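Local coordinates for protein 2-dehydropantoate 2-reductase (Bacillus subtilis, PDB 3EGO) that probably catalyses the NADPH-dependent reduction of 2-dehydropantoate (ketopantoate) to (R)-pantoate in pantothenate biosynthesis, at residues 102-107 with 117-122; 143-148 with 175-180; 85-90 with 95-100. One frame throughout, in Å; residues are numbered along the deposited sequence.

Contact 1: residues 102-107 with 117-122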
# COMPACT_ATOMS: atom_id res chain seq x y z
N MET A 102 1.60 21.23 5.42
CA MET A 102 2.52 22.37 5.43
C MET A 102 3.11 22.66 4.06
O MET A 102 3.98 23.50 3.95
CB MET A 102 3.65 22.16 6.48
CG MET A 102 3.22 22.38 7.97
SD MET A 102 4.47 22.10 9.28
CE MET A 102 5.34 23.66 9.07
N GLY A 103 2.59 22.02 3.00
CA GLY A 103 3.05 22.28 1.63
C GLY A 103 2.87 23.74 1.22
O GLY A 103 3.63 24.27 0.39
N HIS A 104 1.88 24.41 1.81
CA HIS A 104 1.65 25.83 1.48
C HIS A 104 2.73 26.72 2.06
O HIS A 104 2.96 27.83 1.58
CB HIS A 104 0.26 26.32 1.94
CG HIS A 104 0.03 26.23 3.41
ND1 HIS A 104 0.10 25.04 4.11
CD2 HIS A 104 -0.35 27.17 4.32
CE1 HIS A 104 -0.19 25.25 5.38
NE2 HIS A 104 -0.48 26.53 5.53
N ILE A 105 3.39 26.21 3.09
CA ILE A 105 4.44 26.96 3.79
C ILE A 105 5.60 27.22 2.84
O ILE A 105 6.18 28.30 2.86
CB ILE A 105 4.90 26.20 5.04
CG1 ILE A 105 3.76 26.11 6.06
CG2 ILE A 105 6.12 26.87 5.64
CD1 ILE A 105 3.16 27.49 6.44
N HIS A 106 5.92 26.26 1.97
CA HIS A 106 6.93 26.50 0.93
C HIS A 106 6.47 27.57 -0.09
O HIS A 106 7.27 28.41 -0.52
CB HIS A 106 7.36 25.18 0.25
CG HIS A 106 8.13 24.26 1.15
ND1 HIS A 106 7.97 22.90 1.14
CD2 HIS A 106 9.07 24.52 2.09
CE1 HIS A 106 8.77 22.35 2.04
NE2 HIS A 106 9.45 23.31 2.63
N ASP A 107 5.19 27.57 -0.45
CA ASP A 107 4.64 28.60 -1.34
C ASP A 107 4.67 30.00 -0.71
O ASP A 107 4.99 30.99 -1.37
CB ASP A 107 3.20 28.25 -1.75
CG ASP A 107 3.00 26.75 -2.00
OD1 ASP A 107 4.00 25.98 -1.95
OD2 ASP A 107 1.84 26.34 -2.23
N ILE A 117 0.12 38.03 6.22
CA ILE A 117 -0.12 36.60 6.19
C ILE A 117 -0.16 35.99 7.56
O ILE A 117 0.77 36.17 8.36
CB ILE A 117 0.92 35.86 5.37
CG1 ILE A 117 1.07 36.51 4.00
CG2 ILE A 117 0.54 34.36 5.24
CD1 ILE A 117 -0.22 36.57 3.20
N TYR A 118 -1.23 35.24 7.80
CA TYR A 118 -1.45 34.51 9.02
C TYR A 118 -1.69 33.05 8.65
O TYR A 118 -2.21 32.73 7.57
CB TYR A 118 -2.63 35.09 9.80
CG TYR A 118 -2.45 36.58 10.02
CD1 TYR A 118 -1.68 37.07 11.08
CD2 TYR A 118 -2.99 37.49 9.13
CE1 TYR A 118 -1.48 38.46 11.24
CE2 TYR A 118 -2.80 38.86 9.28
CZ TYR A 118 -2.05 39.34 10.34
OH TYR A 118 -1.87 40.71 10.44
N VAL A 119 -1.39 32.20 9.60
CA VAL A 119 -1.40 30.78 9.41
C VAL A 119 -2.05 30.16 10.65
O VAL A 119 -1.84 30.65 11.75
CB VAL A 119 0.12 30.44 9.21
CG1 VAL A 119 0.78 29.70 10.37
CG2 VAL A 119 0.52 30.10 7.73
N GLY A 120 -2.87 29.12 10.50
CA GLY A 120 -3.52 28.50 11.66
C GLY A 120 -3.99 27.08 11.46
O GLY A 120 -3.91 26.54 10.36
N ILE A 121 -4.44 26.46 12.53
CA ILE A 121 -4.95 25.13 12.45
C ILE A 121 -6.37 25.10 13.00
O ILE A 121 -6.75 25.92 13.85
CB ILE A 121 -4.10 24.13 13.23
CG1 ILE A 121 -4.04 24.51 14.71
CG2 ILE A 121 -2.67 24.05 12.61
CD1 ILE A 121 -3.29 23.46 15.53
N VAL A 122 -7.13 24.16 12.48
CA VAL A 122 -8.52 24.04 12.87
C VAL A 122 -8.64 22.76 13.68
O VAL A 122 -8.43 21.67 13.13
CB VAL A 122 -9.40 23.89 11.63
CG1 VAL A 122 -10.85 23.57 12.04
CG2 VAL A 122 -9.32 25.14 10.75
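The backbones come closest at Ile105 and Val119, whose CA atoms, 9.0 Å apart, are the nearest CA pair between the first turn of helix 103-109 and strand 116-128. This is helix-on-sheet packing inside a beta-alpha-beta unit of the Rossmann-type nucleotide-binding domain: strand 94-97 leads into the helix, and strand 116-128 returns parallel to strand 94-97. The turn into the helix is closed by a backbone hydrogen bond from Ile105 N to Met102 O at 2.9 Å.

The contact is small, 74 Å² in all, and purely a matter of side chains. Val119 points from the sheet toward the helix and presents CG2. Ile105 leaves its backbone obliquely, yet its end swings closer: with CG1 beside the backbone N (chi1 -65°) and a second bend at chi2, CD1 comes to 3.9 Å from Val119 CG2, the two side chains crossing at about a right angle. The same CD1 also lies 3.9 Å above one face of the His104 ring, offset toward its rim; the methyl touches both, and the three groups form a compact triangle. The modelled rotation of the two Val119 methyls is doubtful.

Leu178 and Trp174 of helix 174-195 pack on Ile105, while Phe97 and Gln99 touch His104 within the same unit. The His104 side chain lies about 7 Å from that of Asn100, which probably binds substrate and NADP(+). Against the strand, the imidazole makes a looser, oblique contact, His104 NE2 reaching 4.3 Å from Val119 CG2.

Contact 2: residues 143-148 with 175-180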
# COMPACT_ATOMS: atom_id res chain seq x y z
N LYS A 143 -6.69 27.97 16.09
CA LYS A 143 -5.50 28.65 16.62
C LYS A 143 -4.71 29.25 15.48
O LYS A 143 -4.54 28.63 14.42
CB LYS A 143 -4.65 27.66 17.43
CG LYS A 143 -5.33 27.13 18.70
CD LYS A 143 -4.57 25.98 19.30
CE LYS A 143 -5.01 25.70 20.75
NZ LYS A 143 -4.89 24.25 21.07
N TRP A 144 -4.23 30.47 15.65
CA TRP A 144 -3.56 31.14 14.55
C TRP A 144 -2.30 31.87 15.06
O TRP A 144 -2.17 32.12 16.27
CB TRP A 144 -4.48 32.13 13.84
CG TRP A 144 -4.92 33.21 14.75
CD1 TRP A 144 -5.91 33.14 15.71
CD2 TRP A 144 -4.38 34.53 14.82
NE1 TRP A 144 -6.00 34.35 16.37
CE2 TRP A 144 -5.08 35.23 15.83
CE3 TRP A 144 -3.36 35.20 14.11
CZ2 TRP A 144 -4.78 36.57 16.19
CZ3 TRP A 144 -3.06 36.54 14.45
CH2 TRP A 144 -3.78 37.21 15.49
N SER A 145 -1.41 32.21 14.12
CA SER A 145 -0.15 32.91 14.41
C SER A 145 0.12 33.85 13.26
O SER A 145 -0.42 33.63 12.17
CB SER A 145 0.99 31.91 14.46
OG SER A 145 0.74 30.91 15.42
N ALA A 146 0.95 34.88 13.47
CA ALA A 146 1.46 35.69 12.36
C ALA A 146 2.54 34.95 11.56
O ALA A 146 3.42 34.30 12.12
CB ALA A 146 2.08 37.07 12.90
N PHE A 147 2.50 35.06 10.25
CA PHE A 147 3.56 34.42 9.46
C PHE A 147 4.48 35.55 8.99
O PHE A 147 4.04 36.60 8.53
CB PHE A 147 2.99 33.62 8.29
CG PHE A 147 4.02 32.91 7.44
CD1 PHE A 147 4.51 31.66 7.80
CD2 PHE A 147 4.47 33.47 6.27
CE1 PHE A 147 5.45 30.99 6.98
CE2 PHE A 147 5.41 32.81 5.47
CZ PHE A 147 5.90 31.58 5.83
N ASP A 148 5.77 35.30 9.12
CA ASP A 148 6.76 36.27 8.74
C ASP A 148 6.51 37.51 9.59
O ASP A 148 6.36 37.41 10.80
CB ASP A 148 6.67 36.57 7.25
CG ASP A 148 7.98 37.08 6.68
OD1 ASP A 148 9.02 36.92 7.36
OD2 ASP A 148 7.98 37.64 5.56
N TYR A 175 5.54 28.18 13.73
CA TYR A 175 6.20 26.95 13.31
C TYR A 175 5.92 25.82 14.28
O TYR A 175 5.61 24.69 13.88
CB TYR A 175 7.70 27.16 13.10
CG TYR A 175 8.40 25.91 12.62
CD1 TYR A 175 8.46 25.60 11.26
CD2 TYR A 175 8.98 25.03 13.52
CE1 TYR A 175 9.10 24.43 10.82
CE2 TYR A 175 9.63 23.87 13.09
CZ TYR A 175 9.68 23.59 11.75
OH TYR A 175 10.32 22.44 11.34
N ARG A 176 5.95 26.12 15.57
CA ARG A 176 5.57 25.15 16.56
C ARG A 176 4.10 24.72 16.42
O ARG A 176 3.74 23.52 16.59
CB ARG A 176 5.79 25.73 17.96
CG ARG A 176 5.46 24.74 19.05
CD ARG A 176 5.82 25.30 20.43
NE ARG A 176 7.22 25.69 20.50
CZ ARG A 176 7.77 26.36 21.52
NH1 ARG A 176 7.02 26.72 22.56
NH2 ARG A 176 9.06 26.67 21.49
N LEU A 177 3.25 25.71 16.17
CA LEU A 177 1.81 25.43 16.03
C LEU A 177 1.54 24.36 14.94
O LEU A 177 0.91 23.31 15.18
CB LEU A 177 1.07 26.75 15.71
CG LEU A 177 -0.46 26.56 15.63
CD1 LEU A 177 -1.04 25.85 16.85
CD2 LEU A 177 -1.11 27.90 15.41
N LEU A 178 2.02 24.65 13.75
CA LEU A 178 1.79 23.81 12.55
C LEU A 178 2.47 22.46 12.59
O LEU A 178 1.89 21.43 12.21
CB LEU A 178 2.18 24.56 11.27
CG LEU A 178 1.52 25.90 10.89
CD1 LEU A 178 1.41 26.14 9.41
CD2 LEU A 178 0.20 26.10 11.53
N THR A 179 3.73 22.45 13.04
CA THR A 179 4.48 21.20 13.04
C THR A 179 3.88 20.33 14.08
O THR A 179 3.91 19.13 13.97
CB THR A 179 5.99 21.38 13.41
OG1 THR A 179 6.11 22.01 14.70
CG2 THR A 179 6.68 22.19 12.35
N GLY A 180 3.30 20.93 15.11
CA GLY A 180 2.77 20.13 16.20
C GLY A 180 1.58 19.31 15.75
O GLY A 180 1.28 18.25 16.30
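Leu177 carries this contact almost alone, directing its branched end from helix 175-180 onto the backbone and side chains of strand 143-146 near Ser145. The axes of the short segments 143-146 and 175-180 approach to 8.8 Å, their directions 138° apart.

With CG anti to the backbone N (chi1 -177°), the leucine stretches away from the helix and delivers CD2 to the strand. There CD2 meets two oxygens by van der Waals contact: Ser145 OG at 3.5 Å and the carbonyl Lys143 O at 3.6 Å. Lys143 CB rests against both leucine methyls, 4.1 Å from Leu177 CD1 and equally far from CD2. Beyond CB the lysine chain leaves the helix, and its NZ forms a salt bridge with Glu123. The serine hydroxyl is turned beside its own backbone N (chi1 -57°); its OG is hydrogen-bonded to Glu171 O, and the leucine methyl meets it by van der Waals contact alone. Trp144, between them, points the other way; its ring meets that of Tyr170 with the planes at an angle, and Phe159 edge-to-face.

Within the helix Thr179 OG1 donates back to Tyr175 O at 2.8 Å, while Thr179 N reaches the same carbonyl oxygen from the opposite face of its plane. Thr179 CG2 lies over one face of the Tyr175 ring, 3.3 Å above the plane and offset toward the rim.

The strand belongs to the nucleotide-binding domain's sheet, and helix 174-195 carries the probable proton donor Lys181 just after this segment. Strand 116-128 runs antiparallel beside strand 142-146 and offers Ile121 to Leu177; Leu178 reaches Ile105 of helix 103-109 and Val119, and strand 168-170 pairs with strand 142-146 in parallel.

Contact 3: residues 85-90 with 95-100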
# COMPACT_ATOMS: atom_id res chain seq x y z
N SER A 85 -3.21 32.91 -7.45
CA SER A 85 -3.29 33.73 -8.68
C SER A 85 -4.32 34.84 -8.55
O SER A 85 -4.11 35.96 -9.02
CB SER A 85 -3.58 32.85 -9.90
OG SER A 85 -2.40 32.20 -10.34
N SER A 86 -5.45 34.54 -7.92
CA SER A 86 -6.41 35.58 -7.59
C SER A 86 -5.86 36.52 -6.53
O SER A 86 -6.11 37.73 -6.57
CB SER A 86 -7.71 34.98 -7.09
OG SER A 86 -8.14 33.95 -7.96
N LEU A 87 -5.10 35.98 -5.59
CA LEU A 87 -4.67 36.78 -4.44
C LEU A 87 -3.69 37.88 -4.87
O LEU A 87 -3.35 38.77 -4.08
CB LEU A 87 -4.10 35.88 -3.33
CG LEU A 87 -5.12 34.92 -2.68
CD1 LEU A 87 -4.54 34.25 -1.45
CD2 LEU A 87 -6.41 35.63 -2.33
N GLU A 88 -3.26 37.83 -6.12
CA GLU A 88 -2.36 38.84 -6.67
C GLU A 88 -3.10 40.03 -7.31
O GLU A 88 -2.56 41.13 -7.39
CB GLU A 88 -1.39 38.21 -7.65
CG GLU A 88 -0.43 37.22 -7.00
CD GLU A 88 0.06 36.16 -7.97
OE1 GLU A 88 -0.50 36.08 -9.08
OE2 GLU A 88 1.01 35.41 -7.63
N ARG A 89 -4.34 39.81 -7.73
CA ARG A 89 -5.09 40.84 -8.43
C ARG A 89 -6.03 41.65 -7.53
O ARG A 89 -6.88 42.40 -8.03
CB ARG A 89 -5.86 40.21 -9.59
CG ARG A 89 -4.95 39.53 -10.60
CD ARG A 89 -5.72 38.74 -11.63
NE ARG A 89 -5.11 37.43 -11.79
CZ ARG A 89 -4.10 37.17 -12.62
NH1 ARG A 89 -3.61 38.13 -13.39
NH2 ARG A 89 -3.60 35.94 -12.68
N ILE A 90 -5.89 41.49 -6.22
CA ILE A 90 -6.70 42.25 -5.28
C ILE A 90 -5.81 43.14 -4.42
O ILE A 90 -4.59 42.96 -4.36
CB ILE A 90 -7.50 41.32 -4.34
CG1 ILE A 90 -6.60 40.23 -3.77
CG2 ILE A 90 -8.69 40.72 -5.08
CD1 ILE A 90 -7.28 39.36 -2.74
N ILE A 95 -4.72 37.74 5.13
CA ILE A 95 -5.10 36.42 4.65
C ILE A 95 -4.73 35.45 5.71
O ILE A 95 -3.56 35.41 6.13
CB ILE A 95 -4.32 35.98 3.43
CG1 ILE A 95 -4.17 37.12 2.42
CG2 ILE A 95 -5.00 34.74 2.77
CD1 ILE A 95 -5.43 37.51 1.72
N LEU A 96 -5.71 34.65 6.15
CA LEU A 96 -5.46 33.58 7.12
C LEU A 96 -5.53 32.22 6.44
O LEU A 96 -6.57 31.84 5.98
CB LEU A 96 -6.49 33.63 8.27
CG LEU A 96 -6.39 32.53 9.34
CD1 LEU A 96 -5.00 32.51 10.00
CD2 LEU A 96 -7.53 32.68 10.42
N PHE A 97 -4.41 31.49 6.36
CA PHE A 97 -4.42 30.15 5.73
C PHE A 97 -4.71 29.05 6.73
O PHE A 97 -3.99 28.92 7.73
CB PHE A 97 -3.05 29.88 5.09
CG PHE A 97 -2.81 30.70 3.88
CD1 PHE A 97 -3.20 30.22 2.63
CD2 PHE A 97 -2.22 31.96 3.97
CE1 PHE A 97 -3.00 30.99 1.48
CE2 PHE A 97 -2.00 32.73 2.83
CZ PHE A 97 -2.40 32.26 1.57
N LEU A 98 -5.75 28.25 6.50
CA LEU A 98 -6.10 27.24 7.46
C LEU A 98 -5.95 25.83 6.89
O LEU A 98 -6.47 24.87 7.47
CB LEU A 98 -7.53 27.45 7.98
CG LEU A 98 -7.77 28.67 8.84
CD1 LEU A 98 -9.23 28.63 9.28
CD2 LEU A 98 -6.84 28.65 10.07
N GLN A 99 -5.20 25.73 5.81
CA GLN A 99 -4.83 24.50 5.10
C GLN A 99 -4.28 23.39 5.97
O GLN A 99 -3.53 23.63 6.90
CB GLN A 99 -3.77 24.83 4.05
CG GLN A 99 -4.13 26.04 3.18
CD GLN A 99 -5.16 25.66 2.15
OE1 GLN A 99 -6.33 26.07 2.25
NE2 GLN A 99 -4.75 24.84 1.17
N ASN A 100 -4.64 22.15 5.63
CA ASN A 100 -4.05 20.98 6.29
C ASN A 100 -2.69 20.73 5.67
O ASN A 100 -2.49 21.01 4.48
CB ASN A 100 -4.92 19.74 6.09
CG ASN A 100 -6.24 19.82 6.84
OD1 ASN A 100 -6.31 20.35 7.95
ND2 ASN A 100 -7.30 19.28 6.23
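A buried, wholly apolar contact joins Leu87 of segment 85-90 to Ile95 and Phe97 of strand 94-97, on the side of the sheet that helix 80-86 covers. The CA atoms of Leu87 and Ile95 come to 9.1 Å, and the segments bury 107 Å² between them.

One methyl does most of the work. Leu87 points toward the strand with CG beside its backbone N (chi1 -65°) and CD1 extended forward, and that CD1 lies 4.3 Å from Ile95 CG2 and 4.2 Å from Phe97 CZ. Phe97 sets out obliquely from the strand, but its ring swings round until CZ, its far end, is the part that meets the leucine; CD1 approaches the ring at a slant.

The leucine is presented by a type I beta turn from Ser86 to Arg89, closed by a backbone hydrogen bond from Arg89 N to Ser86 O at 3.0 Å, with Leu87 O also hydrogen-bonded to His115 NE2. Strand 70-73, helix 80-86 and strand 94-97 form a beta-alpha-beta unit of the Rossmann-type domain, the two strands lying parallel and adjacent, and the contact packs the end of the connecting helix onto the second strand. Leu71 from the first strand touches both Ile95 and Ile90, and Ile64 and Trp111, from loops, also touch Leu87.

Past Phe97 the chain leaves the strand for Asn100, which probably binds both NADP(+) and substrate, and whose ND2 is hydrogen-bonded to OE2 of Glu260, itself a probable NADP(+) ligand.

How the contacts relate
Strand 116-128 ties the three contacts together. Contact 1 packs helix 103-109 on it; contact 3 lies on its parallel neighbour, joined by a probable hydrogen bond between Tyr118 O and Phe97 N, 2.8 Å; contact 2 uses its antiparallel neighbour, joined by another between Val119 O and Ser145 N, 2.9 Å. Contacts 1 and 2 have centres about 8 Å apart and also meet through Ile121 CD1 and Leu177 CD1 at 3.5 Å; the centres of contacts 2 and 3 are about 16 Å apart. Asn100, a probable NADP(+) and substrate ligand, ends a segment of contact 3; Lys181, probably the proton donor, directly follows contact 2, its side chain about 9 Å from that of His104 and about 7 Å from that of Leu177.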